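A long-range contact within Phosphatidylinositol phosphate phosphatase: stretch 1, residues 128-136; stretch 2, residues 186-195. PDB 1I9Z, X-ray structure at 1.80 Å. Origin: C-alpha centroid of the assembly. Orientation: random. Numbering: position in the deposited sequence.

Stretch 1 (128-136) KNVEGTVKK
Stretch 2 (186-195) SGLRFRRGRS

Residues 128-136 form a β-strand. Residues 186-187 end a helix, and the chain then runs as loop or turn past the strand in the opposite direction. The register pairs Lys135 CA with Leu188 CA at 5.7 Å and Thr133 CA with Phe190 CA at 5.8 Å. Glu131, Thr133 and Lys135 point toward the loop; Val130 and Val134 point away. Together the stretches bury 522 Å².

Glu131 is covered most. It is buried, with chi1 m, chi2 t and chi3 near 0°. A buried carboxylate needs partners, and the loop supplies them. Arg194 NE donates to Glu131 OE1 at 2.9 Å and Arg194 NH2 to Glu131 OE2 at 3.2 Å, a two-pronged salt bridge at the guanidinium edge. Arg194 reaches it with chi angles t, t, m and -81°. Arg191 N also donates to Glu131 OE1, at 3.2 Å. The turn is braced by Arg194 N to Arg191 O, 3.1 Å, and Phe190 N to Arg194 O, 2.8 Å. Water 1 donates to Glu131 OE2 at 2.5 Å.

Thr133, chi1 t, serves two surroundings. Its methyl CG2 lies over one face of the Phe190 ring, 4.1 Å from the ring centroid, a CH-pi contact. Phe190 has chi1 m and chi2 97°. Thr133 CG2 also meets Leu188 CD1 at 3.8 Å. Its hydroxyl OG1 is 2.8 Å from water 2, which accepts from Arg189 N at 3.0 Å.

Leu188, the first residue to leave helical phi/psi, has phi/psi -73/123. Its chi angles, -125° and 24°, lie between wells. Its CD1 is 3.5 Å from Lys135 CB, an aliphatic contact. Lys135, chi t, p, t, t, extends beside Gly187. An ideal CB on Gly187 would lie 2.7 Å from Lys135 CE, a clash, so glycine suits this place.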

# COMPACT_ATOMS: atom_id res chain seq x y z
N LYS A 128 -9.25 14.63 -3.55
CA LYS A 128 -10.69 14.61 -3.68
C LYS A 128 -11.24 13.19 -3.78
O LYS A 128 -10.47 12.24 -4.04
CB LYS A 128 -11.08 15.39 -4.96
CG LYS A 128 -10.64 16.89 -4.94
CD LYS A 128 -11.63 17.75 -4.14
CE LYS A 128 -11.08 19.20 -3.87
NZ LYS A 128 -10.06 19.15 -2.72
N ASN A 129 -12.56 13.05 -3.58
CA ASN A 129 -13.24 11.76 -3.72
C ASN A 129 -12.63 10.64 -2.83
O ASN A 129 -12.45 9.47 -3.27
CB ASN A 129 -13.21 11.33 -5.19
CG ASN A 129 -13.67 12.46 -6.13
OD1 ASN A 129 -14.71 13.06 -5.87
ND2 ASN A 129 -12.89 12.76 -7.19
N VAL A 130 -12.35 10.99 -1.58
CA VAL A 130 -11.83 10.02 -0.66
C VAL A 130 -12.95 9.05 -0.27
O VAL A 130 -14.04 9.48 0.17
CB VAL A 130 -11.32 10.69 0.63
CG1 VAL A 130 -10.80 9.65 1.56
CG2 VAL A 130 -10.25 11.78 0.34
N GLU A 131 -12.69 7.73 -0.42
CA GLU A 131 -13.65 6.71 -0.09
C GLU A 131 -12.99 5.61 0.68
O GLU A 131 -11.77 5.39 0.52
CB GLU A 131 -14.32 6.13 -1.34
CG GLU A 131 -15.02 7.26 -2.15
CD GLU A 131 -15.58 6.82 -3.51
OE1 GLU A 131 -15.44 5.66 -3.88
OE2 GLU A 131 -16.13 7.67 -4.23
N GLY A 132 -13.75 4.93 1.54
CA GLY A 132 -13.14 3.83 2.26
C GLY A 132 -14.06 2.65 2.34
O GLY A 132 -15.30 2.81 2.22
N THR A 133 -13.48 1.46 2.54
CA THR A 133 -14.32 0.29 2.74
C THR A 133 -13.51 -0.83 3.43
O THR A 133 -12.30 -0.67 3.71
CB THR A 133 -14.92 -0.20 1.40
OG1 THR A 133 -15.95 -1.17 1.66
CG2 THR A 133 -13.83 -0.81 0.51
N VAL A 134 -14.16 -1.93 3.76
CA VAL A 134 -13.43 -3.03 4.41
C VAL A 134 -14.01 -4.31 3.83
O VAL A 134 -15.11 -4.29 3.26
CB VAL A 134 -13.70 -3.07 5.96
CG1 VAL A 134 -13.22 -1.77 6.58
CG2 VAL A 134 -15.21 -3.40 6.27
N LYS A 135 -13.28 -5.41 4.01
CA LYS A 135 -13.83 -6.71 3.59
C LYS A 135 -13.23 -7.79 4.45
O LYS A 135 -11.97 -7.96 4.51
CB LYS A 135 -13.52 -7.00 2.11
CG LYS A 135 -14.03 -8.41 1.66
CD LYS A 135 -15.54 -8.46 1.59
CE LYS A 135 -16.01 -9.88 1.19
NZ LYS A 135 -17.54 -10.00 1.15
N LYS A 136 -14.08 -8.55 5.14
CA LYS A 136 -13.58 -9.65 5.93
C LYS A 136 -13.31 -10.84 5.01
O LYS A 136 -13.91 -11.00 3.90
CB LYS A 136 -14.61 -10.05 7.04
CG LYS A 136 -15.84 -10.74 6.52
CD LYS A 136 -16.97 -10.81 7.60
CE LYS A 136 -16.57 -11.70 8.82
NZ LYS A 136 -16.34 -13.18 8.48
N SER A 186 -12.16 -9.34 -5.10
CA SER A 186 -13.52 -9.28 -5.66
C SER A 186 -14.49 -8.57 -4.71
O SER A 186 -15.46 -7.94 -5.14
CB SER A 186 -14.10 -10.68 -5.88
OG SER A 186 -13.19 -11.50 -6.61
N GLY A 187 -14.24 -8.67 -3.41
CA GLY A 187 -15.20 -8.11 -2.47
C GLY A 187 -15.11 -6.66 -2.04
O GLY A 187 -16.10 -6.08 -1.58
N LEU A 188 -13.93 -6.07 -2.14
CA LEU A 188 -13.77 -4.69 -1.72
C LEU A 188 -14.45 -3.78 -2.75
O LEU A 188 -14.12 -3.84 -3.95
CB LEU A 188 -12.28 -4.39 -1.62
CG LEU A 188 -11.41 -3.86 -0.49
CD1 LEU A 188 -11.96 -4.08 0.95
CD2 LEU A 188 -10.02 -4.45 -0.72
N ARG A 189 -15.39 -2.97 -2.32
CA ARG A 189 -16.07 -2.08 -3.25
C ARG A 189 -16.28 -0.77 -2.56
O ARG A 189 -16.74 -0.76 -1.43
CB ARG A 189 -17.43 -2.65 -3.61
CG ARG A 189 -17.31 -3.82 -4.56
CD ARG A 189 -17.21 -3.26 -5.97
NE ARG A 189 -17.27 -4.35 -6.94
CZ ARG A 189 -16.27 -5.20 -7.13
NH1 ARG A 189 -15.14 -5.07 -6.45
NH2 ARG A 189 -16.40 -6.20 -7.98
N PHE A 190 -15.92 0.32 -3.22
CA PHE A 190 -16.12 1.64 -2.60
C PHE A 190 -17.49 2.17 -3.03
O PHE A 190 -18.37 1.37 -3.25
CB PHE A 190 -15.03 2.59 -3.01
CG PHE A 190 -13.63 2.12 -2.63
CD1 PHE A 190 -12.86 1.47 -3.57
CD2 PHE A 190 -13.09 2.41 -1.40
CE1 PHE A 190 -11.50 1.12 -3.30
CE2 PHE A 190 -11.76 2.06 -1.11
CZ PHE A 190 -10.97 1.42 -2.09
N ARG A 191 -17.69 3.47 -3.15
CA ARG A 191 -19.02 3.95 -3.58
C ARG A 191 -19.38 3.56 -5.02
O ARG A 191 -18.50 3.48 -5.91
CB ARG A 191 -19.09 5.47 -3.48
CG ARG A 191 -18.73 5.91 -2.06
CD ARG A 191 -18.96 7.42 -1.81
NE ARG A 191 -20.37 7.83 -1.89
CZ ARG A 191 -20.78 9.09 -2.07
NH1 ARG A 191 -19.89 10.07 -2.19
NH2 ARG A 191 -22.08 9.39 -2.12
N ARG A 192 -20.67 3.31 -5.24
CA ARG A 192 -21.12 2.99 -6.60
C ARG A 192 -20.36 1.83 -7.25
O ARG A 192 -20.10 1.86 -8.47
CB ARG A 192 -20.97 4.21 -7.51
CG ARG A 192 -21.48 5.50 -6.89
CD ARG A 192 -21.20 6.72 -7.75
NE ARG A 192 -22.00 6.72 -8.97
CZ ARG A 192 -21.51 6.89 -10.20
NH1 ARG A 192 -20.20 7.06 -10.37
NH2 ARG A 192 -22.33 6.91 -11.25
N GLY A 193 -20.04 0.82 -6.44
CA GLY A 193 -19.35 -0.35 -6.99
C GLY A 193 -17.93 -0.15 -7.49
O GLY A 193 -17.43 -1.03 -8.16
N ARG A 194 -17.28 0.97 -7.21
CA ARG A 194 -15.89 1.17 -7.65
C ARG A 194 -14.96 0.07 -7.05
O ARG A 194 -15.00 -0.16 -5.84
CB ARG A 194 -15.41 2.55 -7.17
CG ARG A 194 -14.00 2.88 -7.56
CD ARG A 194 -13.39 3.94 -6.59
NE ARG A 194 -14.09 5.25 -6.45
CZ ARG A 194 -13.99 6.29 -7.29
NH1 ARG A 194 -13.23 6.22 -8.40
NH2 ARG A 194 -14.60 7.46 -6.98
N SER A 195 -14.12 -0.57 -7.85
CA SER A 195 -13.23 -1.62 -7.36
C SER A 195 -11.85 -1.10 -7.06
O SER A 195 -11.52 0.03 -7.35
CB SER A 195 -13.08 -2.76 -8.38
OG SER A 195 -12.13 -2.37 -9.38
O HOH W 1 -16.75 9.98 -3.37
O HOH W 2 -16.36 -3.68 0.43